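Local coordinates for ABC transporter, substrate binding protein (Mannopine) (Agrobacterium fabrum, PDB 5L9S), which probably serves as the periplasmic solute-binding component of an ABC transporter, with mannopine as its likely cargo, at residues A114-E119 and Q197-D202. Residues are numbered along the deposited sequence; the frame is centred on the assembly and turned at random.
Sequences AYKLNE and QAFRND. With ACT (acetate ion), chain C.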
loop_
_atom_site.group_PDB
_atom_site.type_symbol
_atom_site.label_atom_id
_atom_site.label_comp_id
_atom_site.label_asym_id
_atom_site.label_seq_id
_atom_site.Cartn_x
_atom_site.Cartn_y
_atom_site.Cartn_z
ATOM N N ALA A 114 -8.584 -13.417 -1.946
ATOM C CA ALA A 114 -10.024 -13.246 -1.933
ATOM C C ALA A 114 -10.597 -14.434 -2.713
ATOM O O ALA A 114 -9.934 -14.985 -3.604
ATOM C CB ALA A 114 -10.399 -11.943 -2.593
ATOM N N TYR A 115 -11.801 -14.867 -2.328
ATOM C CA TYR A 115 -12.473 -16.024 -2.906
ATOM C C TYR A 115 -13.999 -15.867 -2.962
ATOM O O TYR A 115 -14.577 -15.118 -2.164
ATOM C CB TYR A 115 -12.097 -17.285 -2.086
ATOM C CG TYR A 115 -12.274 -17.096 -0.597
ATOM C CD1 TYR A 115 -13.532 -17.182 -0.009
ATOM C CD2 TYR A 115 -11.194 -16.776 0.219
ATOM C CE1 TYR A 115 -13.717 -16.920 1.343
ATOM C CE2 TYR A 115 -11.367 -16.519 1.583
ATOM C CZ TYR A 115 -12.629 -16.616 2.145
ATOM O OH TYR A 115 -12.830 -16.365 3.485
ATOM N N LYS A 116 -14.657 -16.616 -3.878
ATOM C CA LYS A 116 -16.130 -16.682 -3.912
ATOM C C LYS A 116 -16.525 -17.708 -2.860
ATOM O O LYS A 116 -15.921 -18.780 -2.810
ATOM C CB LYS A 116 -16.674 -17.130 -5.286
ATOM C CG LYS A 116 -18.193 -17.004 -5.398
ATOM C CD LYS A 116 -18.692 -17.318 -6.754
ATOM C CE LYS A 116 -20.199 -17.442 -6.795
ATOM N NZ LYS A 116 -20.691 -17.767 -8.164
ATOM N N LEU A 117 -17.508 -17.387 -2.014
ATOM C CA LEU A 117 -17.963 -18.310 -0.974
ATOM C C LEU A 117 -18.630 -19.531 -1.594
ATOM O O LEU A 117 -19.519 -19.394 -2.441
ATOM C CB LEU A 117 -18.898 -17.634 0.046
ATOM C CG LEU A 117 -18.461 -16.298 0.665
ATOM C CD1 LEU A 117 -19.569 -15.726 1.520
ATOM C CD2 LEU A 117 -17.224 -16.450 1.506
ATOM N N ASN A 118 -18.142 -20.723 -1.257
ATOM C CA ASN A 118 -18.754 -21.931 -1.786
ATOM C C ASN A 118 -19.744 -22.476 -0.785
ATOM O O ASN A 118 -19.620 -22.195 0.412
ATOM C CB ASN A 118 -17.739 -22.962 -2.280
ATOM C CG ASN A 118 -16.512 -23.079 -1.441
ATOM O OD1 ASN A 118 -15.387 -22.861 -1.911
ATOM N ND2 ASN A 118 -16.710 -23.363 -0.167
ATOM N N GLU A 119 -20.757 -23.211 -1.298
ATOM C CA GLU A 119 -21.905 -23.746 -0.570
ATOM C C GLU A 119 -21.551 -24.594 0.668
ATOM O O GLU A 119 -22.216 -24.439 1.697
ATOM C CB GLU A 119 -22.866 -24.501 -1.512
ATOM C CG GLU A 119 -22.349 -25.782 -2.162
ATOM C CD GLU A 119 -23.435 -26.718 -2.673
ATOM O OE1 GLU A 119 -23.404 -27.068 -3.876
ATOM O OE2 GLU A 119 -24.319 -27.101 -1.871
ATOM N N GLN A 197 -14.897 -6.884 -12.511
ATOM C CA GLN A 197 -15.756 -7.368 -13.604
ATOM C C GLN A 197 -15.684 -8.907 -13.655
ATOM O O GLN A 197 -16.713 -9.577 -13.719
ATOM C CB GLN A 197 -15.330 -6.807 -14.976
ATOM C CG GLN A 197 -15.269 -5.273 -15.161
ATOM C CD GLN A 197 -16.566 -4.483 -15.125
ATOM O OE1 GLN A 197 -16.561 -3.278 -14.815
ATOM N NE2 GLN A 197 -17.694 -5.099 -15.495
ATOM N N ALA A 198 -14.455 -9.453 -13.626
ATOM C CA ALA A 198 -14.175 -10.884 -13.694
ATOM C C ALA A 198 -14.865 -11.643 -12.562
ATOM O O ALA A 198 -15.362 -12.743 -12.790
ATOM C CB ALA A 198 -12.673 -11.125 -13.664
ATOM N N PHE A 199 -14.919 -11.050 -11.355
ATOM C CA PHE A 199 -15.602 -11.670 -10.242
ATOM C C PHE A 199 -17.129 -11.632 -10.449
ATOM O O PHE A 199 -17.780 -12.656 -10.213
ATOM C CB PHE A 199 -15.191 -11.034 -8.901
ATOM C CG PHE A 199 -15.639 -11.865 -7.716
ATOM C CD1 PHE A 199 -16.922 -11.698 -7.163
ATOM C CD2 PHE A 199 -14.798 -12.826 -7.162
ATOM C CE1 PHE A 199 -17.343 -12.481 -6.086
ATOM C CE2 PHE A 199 -15.220 -13.603 -6.075
ATOM C CZ PHE A 199 -16.488 -13.427 -5.552
ATOM N N ARG A 200 -17.689 -10.474 -10.897
ATOM C CA ARG A 200 -19.116 -10.287 -11.187
ATOM C C ARG A 200 -19.597 -11.305 -12.208
ATOM O O ARG A 200 -20.697 -11.825 -12.066
ATOM C CB ARG A 200 -19.387 -8.880 -11.749
ATOM C CG ARG A 200 -19.238 -7.756 -10.770
ATOM C CD ARG A 200 -19.623 -6.482 -11.444
ATOM N NE ARG A 200 -19.450 -5.378 -10.533
ATOM C CZ ARG A 200 -18.903 -4.220 -10.867
ATOM N NH1 ARG A 200 -18.814 -3.246 -9.973
ATOM N NH2 ARG A 200 -18.391 -4.041 -12.082
ATOM N N ASN A 201 -18.781 -11.569 -13.242
ATOM C CA ASN A 201 -19.074 -12.502 -14.332
ATOM C C ASN A 201 -18.739 -13.950 -13.976
ATOM O O ASN A 201 -19.039 -14.855 -14.748
ATOM C CB ASN A 201 -18.347 -12.062 -15.606
ATOM C CG ASN A 201 -18.846 -10.743 -16.141
ATOM O OD1 ASN A 201 -20.050 -10.513 -16.277
ATOM N ND2 ASN A 201 -17.933 -9.835 -16.435
ATOM N N ASP A 202 -18.146 -14.164 -12.790
ATOM C CA ASP A 202 -17.725 -15.457 -12.250
ATOM C C ASP A 202 -16.635 -16.102 -13.118
ATOM O O ASP A 202 -16.688 -17.300 -13.410
ATOM C CB ASP A 202 -18.932 -16.395 -11.994
ATOM C CG ASP A 202 -18.669 -17.479 -10.957
ATOM O OD1 ASP A 202 -17.967 -17.189 -9.948
ATOM O OD2 ASP A 202 -19.175 -18.616 -11.145
HETATM C C ACT C . -15.902 -16.663 5.000
HETATM O O ACT C . -15.760 -15.471 4.567
HETATM O OXT ACT C . -15.167 -17.654 4.694
HETATM C CH3 ACT C . -17.070 -16.941 5.992
#
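Lys116 sets off with CG anti to its own nitrogen (chi1 -171°) and stays extended to the ammonium, while Phe199 also holds its CG trans to N (chi1 -167°), which carries the end of the ring toward the strand. There Phe199 CZ lies 3.7 Å from Lys116 CB, with CG of the lysine a little farther along, and the strand backbone comes in at the ring's edge rather than over a face: Lys116 N sits in the ring plane, 3.8 Å from Phe199 CE2. Beyond the ring the lysine runs across Asp202 at roughly a right angle. Lys116 NZ is 3.3 Å from Asp202 OD1, a salt bridge whose hydrogen bond is weak, and CD packs against that same oxygen. Asp202 has positive phi (63°) and closes helix 192-200 in a Schellman motif, its N hydrogen-bonded to Phe199 O; its carboxylate reaches from this turn to the lysine. In this periplasmic binding protein fold, the contact seats the end of that helix against the end of strand 103-116, one of whose antiparallel neighbours is 206-210, the strand that follows the helix. Arg205, hydrogen-bonded through its backbone to Lys116, makes a long, weak ion pair with Asp202 OD2, so a second positive charge lies near the carboxylate. Phe199 is buried and also touches Leu217 of helix 211-219. Tyr115 points its CB the other way, and Tyr115 OH donates a 2.9 Å hydrogen bond to OXT of an acetate ion, probably from the crystallisation liquor.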